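Acetate kinase (Entamoeba histolytica, PDB 4H0O) acts as a pyrophosphate-dependent acetate kinase of the ASKHA superfamily, probably interconverting acetate and acetyl phosphate by magnesium-assisted phosphoryl transfer. Local coordinates at residues 150-155 and 392-397; 204-209 and 329-334; 238-243 and 310-315; 357-362 and 374-379; 370-375 and 383-388. All blocks are in the same frame, centred on the assembly; numbering follows the deposited sequence.

How the interactions relate
Interactions 1, 2 and 3 are buried, whereas interactions 4 and 5 are partly exposed. Interactions 2 and 5 share the six-stranded sheet, where strands 329-333 and 382-385 are neighbours and Phe332 N lies 2.9 Å from Cys384 O. Interaction 3 packs against interaction 2 through Leu313 and Cys209. Interaction 4 runs on from interaction 5, both using Leu374 and Thr375. Interaction 1 belongs to the other sheet, its centre about 22 Å from that of interaction 5, yet Val393 touches Asn388. The chemistry follows place: regular backbone bonding in interaction 2, mostly apolar packing in 3, one hydroxyl bond in 1, and serine or threonine hydroxyls completing the backbone pairing in 4 and 5.

Interaction 1 (150-155 and 392-397); sequences YVAIDT and LVILQK
Strand 150-153 crosses helix 392-397 at 119°, their axes 8.6 Å apart, and the two backbones come nearest at Ala152 and Ile394. Tyr150 spans that gap. Its CG sits in the crowded position between the backbone N and the carbonyl carbon (chi1 66°), and from there the ring reaches the helix with its hydroxyl in front. Tyr150 OH donates to Ile394 O at 2.7 Å. The carbonyl oxygen lies at the ring's edge, near its plane, but the hydroxyl comes from above the carbonyl plane, 48° out of it, so it does not sit on a lone pair of that oxygen.

Beside this bond the packing is apolar. Ile394 CG2, anti to the backbone N, leans obliquely against Tyr150 CE2 at 4.1 Å. Two residues along the strand, Ala152 CB rests on the start of the Lys397 chain, with CG at 4.0 Å from that methyl. The lysine then bends at chi2 and chi4, which carries NZ away to a long, weak ion pair with Glu400.

The strand belongs to the first sheet of this ribonuclease H-like enzyme and runs straight into Asp154, the predicted proton donor/acceptor, whose OD2 takes a hydrogen bond from His184 N. The helix follows the last strand of the second sheet, so it returns the chain to the first; Ile394 also touches Ile18 and Arg97, the latter a predicted substrate-binding residue. A buried phenol hydroxyl is thus satisfied by a main-chain carbonyl, and small or aliphatic groups fill in round that one polar link, next to the probable catalytic region.

Interaction 2 (204-209 and 329-334); sequences SKIIAC and LLVFTD
Four good backbone bonds join these neighbouring parallel strands. Ile207 turns both its N and its O to strand 329-333, giving to Leu329 O at 3.1 Å and accepting from Val331 N. Cys209 repeats the pattern: its N meets Val331 O at 2.8 Å, nearly along the C=O axis, and its O takes Thr333 N. A fifth bond, Leu329 N to Lys205 O, is weak.

On the sheet face of Ala208 and Val331 the fit is tight. Val331 CG1 occupies the crowded position between N and carbonyl carbon (chi1 63°) and presses on Ala208 CB at 3.4 Å. On the face of Ile207 and Leu330, Leu330 CD1 reaches across to both Ile207 CG2 and Cys209 SG, 3.9 Å from each. That sulfur also lies obliquely off the Phe332 ring, 5.0 Å from its centroid.

Further out, helix 185-195 packs on Ile206, Ala208 and Thr333, while helix 299-324 packs on Ile207, giving the helix-sheet-helix layering of a ribonuclease H-like domain. Thr333 OG1 is hydrogen-bonded to Ala386 O, on segment 383-388. The bonded N-H and C=O groups satisfy each other between the strands, so aliphatic side chains can pack under helices without stranding that polarity.

Interaction 3 (238-243 and 310-315); sequences GLVMST and IKQLAK
Gln312 stands toward the loop 238-243 with its CG anti to the backbone N (chi1 -167°), and Val240 crosses it obliquely. Val240 CG2, the branch beside the backbone N, lies against the root of the glutamine, 3.8 Å from Gln312 CB. A bend at chi2 then folds the glutamine so that its amide comes up by the Gly238 carbonyl. Gln312 NE2 stays 3.7 Å from Gly238 O, too far to count as a bond, and the same side chain also touches Asp247. One helix position on, Leu313 meets Leu239 obliquely, tip to tip, with Leu313 CD1 at 4.1 Å from Leu239 CD2.

Helix 299-324 flanks the second sheet of this ribonuclease H-like enzyme, and the loop comes in against it after strand 225-229, the outermost of that sheet within the chain; Leu239 and Leu313 both rest on Cys218 of strand 216-222. Gly238 takes backbone angles of 108° and -121°, where a CB would jam against the preceding carbonyl oxygen. Leu239 sits about 7 Å, side chain to side chain, from His184, a predicted transition-state stabilizer. The dimer partner comes close too: Val240 packs on Ala169 of the second subunit, and Ala314 on its Val322.

Interaction 4 (357-362 and 374-379); sequences ELDDSL and LTMPSS
A single beta bridge, Leu358 with Thr375, joins the entrance of helix 360-365 to a loop that closes in a type I turn from Met376 to Ser379. Its tight part is largely backbone. Asp359 N gives to Leu374 O at 2.8 Å, in the carbonyl plane, and Met376 N gives to Glu357 O at 3.0 Å, nearly along the C=O axis. At the end of the turn a side chain takes over from the main chain: Ser379 OG, anti to its own backbone N, receives Glu357 N almost straight at 2.9 Å (172°), and the same hydroxyl is bonded to Val381 O. Leu358 turns its CD1 back over the bridge to Thr375 CG2, 3.8 Å away, and to Leu374. Met376, bent at chi2, sets its thioether across the Asp359 side chain at about a right angle, with Met376 CE 3.7 Å from Asp359 CA. Asp359 is the N-cap of the helix, though its OD1 accepts from Ser361 N weakly.

The solvent side is looser. Leu362 CB only grazes Leu374 CD2 at 4.5 Å. At the outer edge, Ser378 OG donates to Glu357 OE1 at 3.2 Å, nearly along the C-O axis of the carboxylate.

Interaction 5 (370-375 and 383-388); sequences KIEFLT and VCVAPN
The beta hairpin of strands 372-373 and 382-385 forms the end of the six-stranded sheet within this chain, and this contact pairs its two arms. Leu374 N gives to Val383 O at 2.9 Å, in the carbonyl plane. The next link uses a side chain: Val383 N donates to Thr375 OG1 at 2.8 Å, the hydroxyl being held between the threonine's N and carbonyl carbon at an unusual chi1 of 34°. Toward the other end the pairing loosens, and Ile371 CA approaches Val385 O at 3.3 Å in a straight CA-H...O contact (168°).

Phe373 and Cys384 form a non-hydrogen-bonded pair, with Cys384 CB over one face of the ring, 4.1 Å from Phe373 CD2. The sulfur lies obliquely off that ring. On the opposite sheet face Glu372 and Val385 run alongside each other, Glu372 CG at 3.9 Å from Val385 CG2. Leu374 CD1 crosses to the other methyl of the valine. Beyond the strands, Ile371 CG1 packs crosswise on Pro387 CD at 3.5 Å.

Strand 382-385 bonds through Cys384 to Leu330 and Phe332 of its parallel neighbour 329-333 and has the antiparallel 372-373 on its other side, the short outer arm of a hairpin in a mixed sheet.

Interaction 1 (150-155 and 392-397)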
# COMPACT_ATOMS: atom_id res chain seq x y z
N TYR B 150 -29.03 -13.11 -16.99
CA TYR B 150 -28.37 -12.77 -15.74
C TYR B 150 -27.16 -11.88 -15.98
O TYR B 150 -26.52 -11.93 -17.04
CB TYR B 150 -27.94 -14.03 -14.98
CG TYR B 150 -26.87 -14.86 -15.66
CD1 TYR B 150 -27.20 -15.81 -16.62
CD2 TYR B 150 -25.53 -14.71 -15.32
CE1 TYR B 150 -26.23 -16.58 -17.23
CE2 TYR B 150 -24.55 -15.47 -15.93
CZ TYR B 150 -24.91 -16.41 -16.88
OH TYR B 150 -23.94 -17.17 -17.48
N VAL B 151 -26.84 -11.05 -14.99
CA VAL B 151 -25.67 -10.20 -15.07
C VAL B 151 -24.66 -10.59 -13.99
O VAL B 151 -24.97 -10.59 -12.79
CB VAL B 151 -26.05 -8.70 -14.99
CG1 VAL B 151 -26.91 -8.42 -13.77
CG2 VAL B 151 -24.81 -7.83 -14.98
N ALA B 152 -23.46 -10.96 -14.42
CA ALA B 152 -22.39 -11.29 -13.49
C ALA B 152 -21.65 -10.01 -13.09
O ALA B 152 -21.05 -9.36 -13.95
CB ALA B 152 -21.43 -12.28 -14.11
N ILE B 153 -21.71 -9.65 -11.81
CA ILE B 153 -21.12 -8.39 -11.35
C ILE B 153 -19.71 -8.59 -10.77
O ILE B 153 -19.51 -9.36 -9.83
CB ILE B 153 -22.02 -7.67 -10.32
CG1 ILE B 153 -23.22 -7.02 -11.01
CG2 ILE B 153 -21.24 -6.59 -9.59
CD1 ILE B 153 -24.39 -7.93 -11.20
N ASP B 154 -18.73 -7.87 -11.33
CA ASP B 154 -17.33 -8.08 -10.99
C ASP B 154 -16.96 -7.59 -9.58
O ASP B 154 -15.90 -7.92 -9.07
CB ASP B 154 -16.43 -7.39 -12.03
CG ASP B 154 -15.07 -8.05 -12.16
OD1 ASP B 154 -15.02 -9.30 -12.18
OD2 ASP B 154 -14.06 -7.32 -12.26
N THR B 155 -17.85 -6.82 -8.96
CA THR B 155 -17.58 -6.25 -7.64
C THR B 155 -18.30 -6.99 -6.50
O THR B 155 -18.00 -6.76 -5.33
CB THR B 155 -17.96 -4.75 -7.56
OG1 THR B 155 -19.31 -4.58 -8.01
CG2 THR B 155 -17.04 -3.93 -8.43
N LEU B 392 -16.04 -19.07 -19.35
CA LEU B 392 -16.38 -20.07 -18.34
C LEU B 392 -16.73 -19.39 -17.02
O LEU B 392 -17.60 -19.85 -16.28
CB LEU B 392 -15.23 -21.06 -18.14
CG LEU B 392 -14.78 -21.84 -19.37
CD1 LEU B 392 -13.68 -22.83 -19.01
CD2 LEU B 392 -15.95 -22.57 -20.01
N VAL B 393 -16.05 -18.28 -16.74
CA VAL B 393 -16.29 -17.50 -15.52
C VAL B 393 -17.71 -16.96 -15.46
O VAL B 393 -18.38 -17.05 -14.42
CB VAL B 393 -15.27 -16.34 -15.39
CG1 VAL B 393 -15.70 -15.38 -14.31
CG2 VAL B 393 -13.88 -16.88 -15.09
N ILE B 394 -18.18 -16.40 -16.57
CA ILE B 394 -19.55 -15.89 -16.65
C ILE B 394 -20.54 -17.05 -16.70
O ILE B 394 -21.63 -16.97 -16.11
CB ILE B 394 -19.75 -14.98 -17.89
CG1 ILE B 394 -18.75 -13.82 -17.86
CG2 ILE B 394 -21.17 -14.46 -17.95
CD1 ILE B 394 -18.77 -12.97 -19.11
N LEU B 395 -20.17 -18.11 -17.40
CA LEU B 395 -21.00 -19.31 -17.49
C LEU B 395 -21.19 -19.94 -16.11
O LEU B 395 -22.29 -20.38 -15.77
CB LEU B 395 -20.38 -20.32 -18.45
CG LEU B 395 -21.20 -21.60 -18.68
CD1 LEU B 395 -22.54 -21.25 -19.31
CD2 LEU B 395 -20.45 -22.61 -19.52
N GLN B 396 -20.12 -19.98 -15.33
CA GLN B 396 -20.16 -20.58 -14.00
C GLN B 396 -21.13 -19.83 -13.08
O GLN B 396 -21.82 -20.45 -12.26
CB GLN B 396 -18.76 -20.61 -13.38
CG GLN B 396 -18.71 -21.22 -11.99
CD GLN B 396 -19.09 -22.69 -11.97
OE1 GLN B 396 -18.63 -23.47 -12.81
NE2 GLN B 396 -19.94 -23.07 -11.03
N LYS B 397 -21.16 -18.51 -13.21
CA LYS B 397 -22.07 -17.68 -12.44
C LYS B 397 -23.52 -18.05 -12.79
O LYS B 397 -24.41 -17.98 -11.94
CB LYS B 397 -21.81 -16.20 -12.71
CG LYS B 397 -22.17 -15.27 -11.55
CD LYS B 397 -21.34 -15.62 -10.31
CE LYS B 397 -22.04 -15.21 -9.02
NZ LYS B 397 -23.51 -15.43 -9.10

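Interaction 2 (204-209 and 329-334)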
# COMPACT_ATOMS: atom_id res chain seq x y z
N SER B 204 -9.67 -23.17 4.86
CA SER B 204 -8.46 -22.82 4.13
C SER B 204 -8.21 -21.32 4.18
O SER B 204 -9.15 -20.52 4.24
CB SER B 204 -8.59 -23.25 2.67
OG SER B 204 -9.66 -22.58 2.03
N LYS B 205 -6.94 -20.94 4.17
CA LYS B 205 -6.54 -19.55 4.01
C LYS B 205 -5.84 -19.43 2.67
O LYS B 205 -4.75 -19.98 2.48
CB LYS B 205 -5.64 -19.11 5.16
CG LYS B 205 -6.35 -19.06 6.50
CD LYS B 205 -5.38 -18.79 7.64
CE LYS B 205 -6.12 -18.77 8.97
NZ LYS B 205 -7.28 -17.84 8.92
N ILE B 206 -6.47 -18.72 1.75
CA ILE B 206 -6.00 -18.67 0.37
C ILE B 206 -5.70 -17.23 -0.03
O ILE B 206 -6.48 -16.32 0.27
CB ILE B 206 -7.06 -19.26 -0.58
CG1 ILE B 206 -7.43 -20.68 -0.14
CG2 ILE B 206 -6.56 -19.26 -2.02
CD1 ILE B 206 -8.47 -21.36 -1.01
N ILE B 207 -4.55 -17.03 -0.68
CA ILE B 207 -4.25 -15.76 -1.32
C ILE B 207 -4.19 -16.00 -2.82
O ILE B 207 -3.36 -16.77 -3.31
CB ILE B 207 -2.93 -15.14 -0.82
CG1 ILE B 207 -3.05 -14.72 0.65
CG2 ILE B 207 -2.55 -13.94 -1.67
CD1 ILE B 207 -1.80 -14.07 1.22
N ALA B 208 -5.09 -15.34 -3.56
CA ALA B 208 -5.14 -15.50 -5.01
C ALA B 208 -4.55 -14.27 -5.69
O ALA B 208 -4.77 -13.14 -5.27
CB ALA B 208 -6.56 -15.72 -5.47
N CYS B 209 -3.80 -14.50 -6.77
CA CYS B 209 -3.20 -13.40 -7.52
C CYS B 209 -3.73 -13.37 -8.95
O CYS B 209 -3.37 -14.22 -9.78
CB CYS B 209 -1.68 -13.52 -7.53
SG CYS B 209 -0.94 -13.69 -5.90
N LEU B 329 -2.46 -21.82 0.81
CA LEU B 329 -2.37 -21.96 -0.64
C LEU B 329 -2.24 -20.62 -1.35
O LEU B 329 -3.10 -19.75 -1.21
CB LEU B 329 -3.58 -22.72 -1.19
CG LEU B 329 -3.64 -22.88 -2.72
CD1 LEU B 329 -2.48 -23.73 -3.20
CD2 LEU B 329 -4.97 -23.48 -3.17
N LEU B 330 -1.16 -20.47 -2.11
CA LEU B 330 -0.97 -19.32 -2.99
C LEU B 330 -1.30 -19.73 -4.42
O LEU B 330 -0.75 -20.71 -4.93
CB LEU B 330 0.47 -18.80 -2.90
CG LEU B 330 0.82 -17.60 -3.78
CD1 LEU B 330 0.13 -16.34 -3.28
CD2 LEU B 330 2.34 -17.37 -3.86
N VAL B 331 -2.21 -19.01 -5.06
CA VAL B 331 -2.65 -19.38 -6.40
C VAL B 331 -2.46 -18.25 -7.42
O VAL B 331 -2.85 -17.11 -7.17
CB VAL B 331 -4.12 -19.82 -6.41
CG1 VAL B 331 -5.02 -18.67 -5.99
CG2 VAL B 331 -4.51 -20.34 -7.79
N PHE B 332 -1.87 -18.59 -8.56
CA PHE B 332 -1.71 -17.63 -9.64
C PHE B 332 -2.76 -17.83 -10.72
O PHE B 332 -3.07 -18.96 -11.09
CB PHE B 332 -0.31 -17.75 -10.25
CG PHE B 332 0.79 -17.38 -9.31
CD1 PHE B 332 1.11 -16.05 -9.08
CD2 PHE B 332 1.52 -18.36 -8.66
CE1 PHE B 332 2.13 -15.70 -8.22
CE2 PHE B 332 2.55 -18.03 -7.79
CZ PHE B 332 2.85 -16.69 -7.57
N THR B 333 -3.31 -16.73 -11.24
CA THR B 333 -4.32 -16.83 -12.29
C THR B 333 -4.19 -15.71 -13.32
O THR B 333 -3.35 -14.82 -13.18
CB THR B 333 -5.75 -16.89 -11.72
OG1 THR B 333 -6.67 -17.24 -12.76
CG2 THR B 333 -6.15 -15.56 -11.13
N ASP B 334 -5.03 -15.78 -14.35
CA ASP B 334 -4.95 -14.91 -15.52
C ASP B 334 -3.62 -14.99 -16.27
O ASP B 334 -2.70 -15.68 -15.83
CB ASP B 334 -5.30 -13.46 -15.17
CG ASP B 334 -5.31 -12.56 -16.40
OD1 ASP B 334 -5.07 -13.08 -17.51
OD2 ASP B 334 -5.54 -11.34 -16.26

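Interaction 3 (238-243 and 310-315)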
# COMPACT_ATOMS: atom_id res chain seq x y z
N GLY B 238 -3.29 -0.70 -5.68
CA GLY B 238 -2.80 -2.04 -5.39
C GLY B 238 -1.46 -2.40 -6.01
O GLY B 238 -0.44 -1.76 -5.74
N LEU B 239 -1.48 -3.44 -6.83
CA LEU B 239 -0.28 -3.96 -7.48
C LEU B 239 0.26 -2.99 -8.53
O LEU B 239 -0.49 -2.18 -9.07
CB LEU B 239 -0.60 -5.29 -8.15
CG LEU B 239 -0.45 -6.60 -7.37
CD1 LEU B 239 -0.86 -6.44 -5.92
CD2 LEU B 239 -1.29 -7.68 -8.02
N VAL B 240 1.55 -3.09 -8.82
CA VAL B 240 2.10 -2.48 -10.02
C VAL B 240 1.47 -3.22 -11.19
O VAL B 240 1.45 -4.46 -11.20
CB VAL B 240 3.63 -2.63 -10.09
CG1 VAL B 240 4.15 -2.20 -11.46
CG2 VAL B 240 4.29 -1.82 -8.98
N MET B 241 0.95 -2.50 -12.18
CA MET B 241 0.25 -3.15 -13.28
C MET B 241 0.89 -2.88 -14.64
O MET B 241 1.98 -2.30 -14.72
CB MET B 241 -1.23 -2.76 -13.30
CG MET B 241 -1.92 -2.83 -11.93
SD MET B 241 -3.70 -2.48 -12.01
CE MET B 241 -4.04 -2.04 -10.30
N SER B 242 0.20 -3.30 -15.70
CA SER B 242 0.70 -3.12 -17.06
C SER B 242 0.94 -1.64 -17.38
O SER B 242 2.01 -1.28 -17.88
CB SER B 242 -0.27 -3.73 -18.07
OG SER B 242 -1.58 -3.24 -17.87
N THR B 243 -0.05 -0.80 -17.09
CA THR B 243 0.06 0.64 -17.35
C THR B 243 -0.37 1.49 -16.16
O THR B 243 -0.47 2.72 -16.28
CB THR B 243 -0.78 1.07 -18.58
OG1 THR B 243 -2.17 0.86 -18.30
CG2 THR B 243 -0.39 0.28 -19.81
N ILE B 310 7.75 -7.01 -8.78
CA ILE B 310 7.86 -8.15 -7.86
C ILE B 310 7.81 -7.68 -6.41
O ILE B 310 7.16 -8.31 -5.56
CB ILE B 310 9.16 -8.95 -8.12
CG1 ILE B 310 9.08 -9.71 -9.44
CG2 ILE B 310 9.44 -9.92 -6.98
CD1 ILE B 310 7.94 -10.71 -9.51
N LYS B 311 8.49 -6.58 -6.12
CA LYS B 311 8.53 -6.02 -4.78
C LYS B 311 7.13 -5.70 -4.27
O LYS B 311 6.78 -6.04 -3.13
CB LYS B 311 9.40 -4.76 -4.74
CG LYS B 311 9.47 -4.09 -3.38
CD LYS B 311 9.36 -2.58 -3.50
CE LYS B 311 7.91 -2.14 -3.63
NZ LYS B 311 7.72 -0.72 -3.26
N GLN B 312 6.33 -5.04 -5.10
CA GLN B 312 4.97 -4.67 -4.71
C GLN B 312 4.07 -5.89 -4.55
O GLN B 312 3.23 -5.93 -3.64
CB GLN B 312 4.37 -3.70 -5.72
CG GLN B 312 3.10 -3.03 -5.23
CD GLN B 312 3.31 -2.23 -3.95
OE1 GLN B 312 4.43 -1.79 -3.66
NE2 GLN B 312 2.24 -2.04 -3.19
N LEU B 313 4.24 -6.88 -5.43
CA LEU B 313 3.46 -8.11 -5.35
C LEU B 313 3.80 -8.89 -4.08
O LEU B 313 2.91 -9.39 -3.39
CB LEU B 313 3.69 -8.98 -6.59
CG LEU B 313 2.97 -10.34 -6.65
CD1 LEU B 313 1.49 -10.19 -6.38
CD2 LEU B 313 3.19 -11.02 -8.00
N ALA B 314 5.09 -8.96 -3.77
CA ALA B 314 5.54 -9.65 -2.57
C ALA B 314 5.02 -8.96 -1.31
O ALA B 314 4.53 -9.62 -0.38
CB ALA B 314 7.05 -9.73 -2.54
N LYS B 315 5.13 -7.64 -1.27
CA LYS B 315 4.65 -6.86 -0.13
C LYS B 315 3.14 -7.00 0.07
O LYS B 315 2.65 -7.07 1.20
CB LYS B 315 5.03 -5.39 -0.31
CG LYS B 315 4.51 -4.48 0.80
CD LYS B 315 4.66 -3.01 0.43
CE LYS B 315 6.11 -2.63 0.18
NZ LYS B 315 6.27 -1.21 -0.23

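Interaction 4 (357-362 and 374-379)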
# COMPACT_ATOMS: atom_id res chain seq x y z
N GLU B 357 8.43 -24.76 -0.96
CA GLU B 357 9.42 -25.57 -1.65
C GLU B 357 8.92 -25.84 -3.07
O GLU B 357 8.09 -26.73 -3.29
CB GLU B 357 9.63 -26.89 -0.91
CG GLU B 357 9.73 -26.71 0.60
CD GLU B 357 9.88 -28.03 1.35
OE1 GLU B 357 9.44 -29.08 0.83
OE2 GLU B 357 10.45 -28.01 2.46
N LEU B 358 9.43 -25.06 -4.02
CA LEU B 358 8.91 -25.08 -5.38
C LEU B 358 9.60 -26.14 -6.25
O LEU B 358 10.83 -26.24 -6.26
CB LEU B 358 9.07 -23.70 -6.02
CG LEU B 358 8.12 -23.34 -7.16
CD1 LEU B 358 6.69 -23.23 -6.65
CD2 LEU B 358 8.54 -22.04 -7.83
N ASP B 359 8.81 -26.94 -6.96
CA ASP B 359 9.37 -27.84 -7.96
C ASP B 359 9.69 -26.99 -9.19
O ASP B 359 8.79 -26.66 -9.97
CB ASP B 359 8.39 -28.96 -8.30
CG ASP B 359 9.05 -30.12 -9.05
OD1 ASP B 359 10.02 -29.88 -9.80
OD2 ASP B 359 8.60 -31.27 -8.88
N ASP B 360 10.96 -26.64 -9.34
CA ASP B 360 11.39 -25.71 -10.38
C ASP B 360 11.20 -26.26 -11.80
O ASP B 360 11.06 -25.49 -12.75
CB ASP B 360 12.84 -25.27 -10.16
CG ASP B 360 12.97 -24.31 -8.99
OD1 ASP B 360 12.03 -23.53 -8.75
OD2 ASP B 360 14.02 -24.33 -8.31
N SER B 361 11.21 -27.58 -11.94
CA SER B 361 11.03 -28.20 -13.25
C SER B 361 9.57 -28.13 -13.69
O SER B 361 9.28 -27.88 -14.86
CB SER B 361 11.52 -29.65 -13.23
OG SER B 361 11.62 -30.16 -14.54
N LEU B 362 8.65 -28.34 -12.75
CA LEU B 362 7.22 -28.22 -13.04
C LEU B 362 6.85 -26.77 -13.36
O LEU B 362 6.07 -26.50 -14.27
CB LEU B 362 6.37 -28.72 -11.86
CG LEU B 362 6.32 -30.22 -11.59
CD1 LEU B 362 5.29 -30.54 -10.51
CD2 LEU B 362 6.00 -30.99 -12.85
N LEU B 374 2.59 -26.61 -8.21
CA LEU B 374 3.98 -26.42 -8.62
C LEU B 374 4.94 -26.67 -7.46
O LEU B 374 6.15 -26.78 -7.66
CB LEU B 374 4.17 -25.02 -9.20
CG LEU B 374 3.16 -24.63 -10.28
CD1 LEU B 374 3.46 -23.26 -10.88
CD2 LEU B 374 3.12 -25.69 -11.37
N THR B 375 4.39 -26.75 -6.25
CA THR B 375 5.19 -27.05 -5.06
C THR B 375 5.23 -28.55 -4.81
O THR B 375 4.33 -29.29 -5.22
CB THR B 375 4.64 -26.36 -3.79
OG1 THR B 375 3.21 -26.29 -3.86
CG2 THR B 375 5.20 -24.97 -3.65
N MET B 376 6.28 -29.00 -4.12
CA MET B 376 6.35 -30.36 -3.61
C MET B 376 5.17 -30.57 -2.66
O MET B 376 4.72 -29.62 -2.00
CB MET B 376 7.66 -30.57 -2.85
CG MET B 376 8.91 -30.11 -3.59
SD MET B 376 9.22 -31.03 -5.11
CE MET B 376 10.78 -30.32 -5.64
N PRO B 377 4.64 -31.80 -2.61
CA PRO B 377 3.55 -32.12 -1.67
C PRO B 377 4.00 -32.05 -0.21
O PRO B 377 3.15 -31.92 0.68
CB PRO B 377 3.18 -33.56 -2.04
CG PRO B 377 4.35 -34.09 -2.81
CD PRO B 377 4.92 -32.91 -3.53
N SER B 378 5.30 -32.14 0.03
CA SER B 378 5.83 -31.98 1.38
C SER B 378 5.86 -30.51 1.81
O SER B 378 5.86 -30.20 3.00
CB SER B 378 7.24 -32.56 1.47
OG SER B 378 8.09 -31.98 0.49
N SER B 379 5.87 -29.62 0.82
CA SER B 379 5.96 -28.18 1.07
C SER B 379 4.84 -27.68 1.98
O SER B 379 3.66 -27.95 1.73
CB SER B 379 5.94 -27.40 -0.25
OG SER B 379 6.01 -26.00 -0.02

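Interaction 5 (370-375 and 383-388)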
# COMPACT_ATOMS: atom_id res chain seq x y z
N LYS B 370 -4.28 -26.10 -16.98
CA LYS B 370 -5.11 -26.80 -16.00
C LYS B 370 -4.54 -26.67 -14.59
O LYS B 370 -3.33 -26.48 -14.42
CB LYS B 370 -5.25 -28.28 -16.38
CG LYS B 370 -3.94 -29.06 -16.32
CD LYS B 370 -4.19 -30.56 -16.37
CE LYS B 370 -2.91 -31.34 -16.15
NZ LYS B 370 -3.09 -32.80 -16.37
N ILE B 371 -5.40 -26.77 -13.59
CA ILE B 371 -4.98 -26.67 -12.20
C ILE B 371 -3.94 -27.72 -11.85
O ILE B 371 -4.20 -28.92 -11.92
CB ILE B 371 -6.18 -26.81 -11.23
CG1 ILE B 371 -7.21 -25.72 -11.50
CG2 ILE B 371 -5.71 -26.77 -9.79
CD1 ILE B 371 -8.48 -25.87 -10.69
N GLU B 372 -2.74 -27.27 -11.49
CA GLU B 372 -1.66 -28.17 -11.13
C GLU B 372 -0.71 -27.53 -10.12
O GLU B 372 -0.27 -26.40 -10.30
CB GLU B 372 -0.88 -28.58 -12.39
CG GLU B 372 -0.56 -27.43 -13.33
CD GLU B 372 0.18 -27.88 -14.57
OE1 GLU B 372 1.21 -28.57 -14.43
OE2 GLU B 372 -0.27 -27.55 -15.69
N PHE B 373 -0.41 -28.27 -9.05
CA PHE B 373 0.48 -27.77 -8.01
C PHE B 373 1.92 -27.72 -8.50
O PHE B 373 2.41 -28.66 -9.12
CB PHE B 373 0.38 -28.66 -6.76
CG PHE B 373 -0.95 -28.58 -6.07
CD1 PHE B 373 -2.00 -29.39 -6.47
CD2 PHE B 373 -1.15 -27.70 -5.02
CE1 PHE B 373 -3.23 -29.32 -5.84
CE2 PHE B 373 -2.38 -27.63 -4.38
CZ PHE B 373 -3.42 -28.44 -4.79
N LEU B 374 2.59 -26.61 -8.21
CA LEU B 374 3.98 -26.42 -8.62
C LEU B 374 4.94 -26.67 -7.46
O LEU B 374 6.15 -26.78 -7.66
CB LEU B 374 4.17 -25.02 -9.20
CG LEU B 374 3.16 -24.63 -10.28
CD1 LEU B 374 3.46 -23.26 -10.88
CD2 LEU B 374 3.12 -25.69 -11.37
N THR B 375 4.39 -26.75 -6.25
CA THR B 375 5.19 -27.05 -5.06
C THR B 375 5.23 -28.55 -4.81
O THR B 375 4.33 -29.29 -5.22
CB THR B 375 4.64 -26.36 -3.79
OG1 THR B 375 3.21 -26.29 -3.86
CG2 THR B 375 5.20 -24.97 -3.65
N VAL B 383 1.55 -24.09 -3.67
CA VAL B 383 1.43 -23.11 -4.75
C VAL B 383 0.81 -23.77 -5.97
O VAL B 383 1.24 -24.85 -6.39
CB VAL B 383 2.79 -22.50 -5.13
CG1 VAL B 383 2.65 -21.58 -6.33
CG2 VAL B 383 3.40 -21.75 -3.97
N CYS B 384 -0.20 -23.13 -6.56
CA CYS B 384 -0.82 -23.67 -7.76
C CYS B 384 -1.20 -22.58 -8.75
O CYS B 384 -1.32 -21.41 -8.39
CB CYS B 384 -2.06 -24.50 -7.40
SG CYS B 384 -3.53 -23.51 -7.09
N VAL B 385 -1.37 -22.98 -10.00
CA VAL B 385 -1.93 -22.11 -11.02
C VAL B 385 -3.34 -22.60 -11.29
O VAL B 385 -3.59 -23.81 -11.32
CB VAL B 385 -1.11 -22.15 -12.33
CG1 VAL B 385 0.16 -21.34 -12.18
CG2 VAL B 385 -0.78 -23.59 -12.72
N ALA B 386 -4.28 -21.67 -11.49
CA ALA B 386 -5.67 -22.04 -11.74
C ALA B 386 -6.26 -21.21 -12.87
O ALA B 386 -6.29 -19.98 -12.79
CB ALA B 386 -6.49 -21.90 -10.46
N PRO B 387 -6.74 -21.89 -13.92
CA PRO B 387 -7.34 -21.27 -15.11
C PRO B 387 -8.57 -20.42 -14.78
O PRO B 387 -9.34 -20.77 -13.88
CB PRO B 387 -7.77 -22.47 -15.95
CG PRO B 387 -6.87 -23.58 -15.53
CD PRO B 387 -6.62 -23.35 -14.06
N ASN B 388 -8.75 -19.32 -15.51
CA ASN B 388 -9.90 -18.44 -15.31
C ASN B 388 -10.42 -17.85 -16.62
O ASN B 388 -10.63 -16.64 -16.72
CB ASN B 388 -9.54 -17.30 -14.34
CG ASN B 388 -8.46 -16.38 -14.89
OD1 ASN B 388 -7.57 -16.83 -15.62
ND2 ASN B 388 -8.55 -15.10 -14.56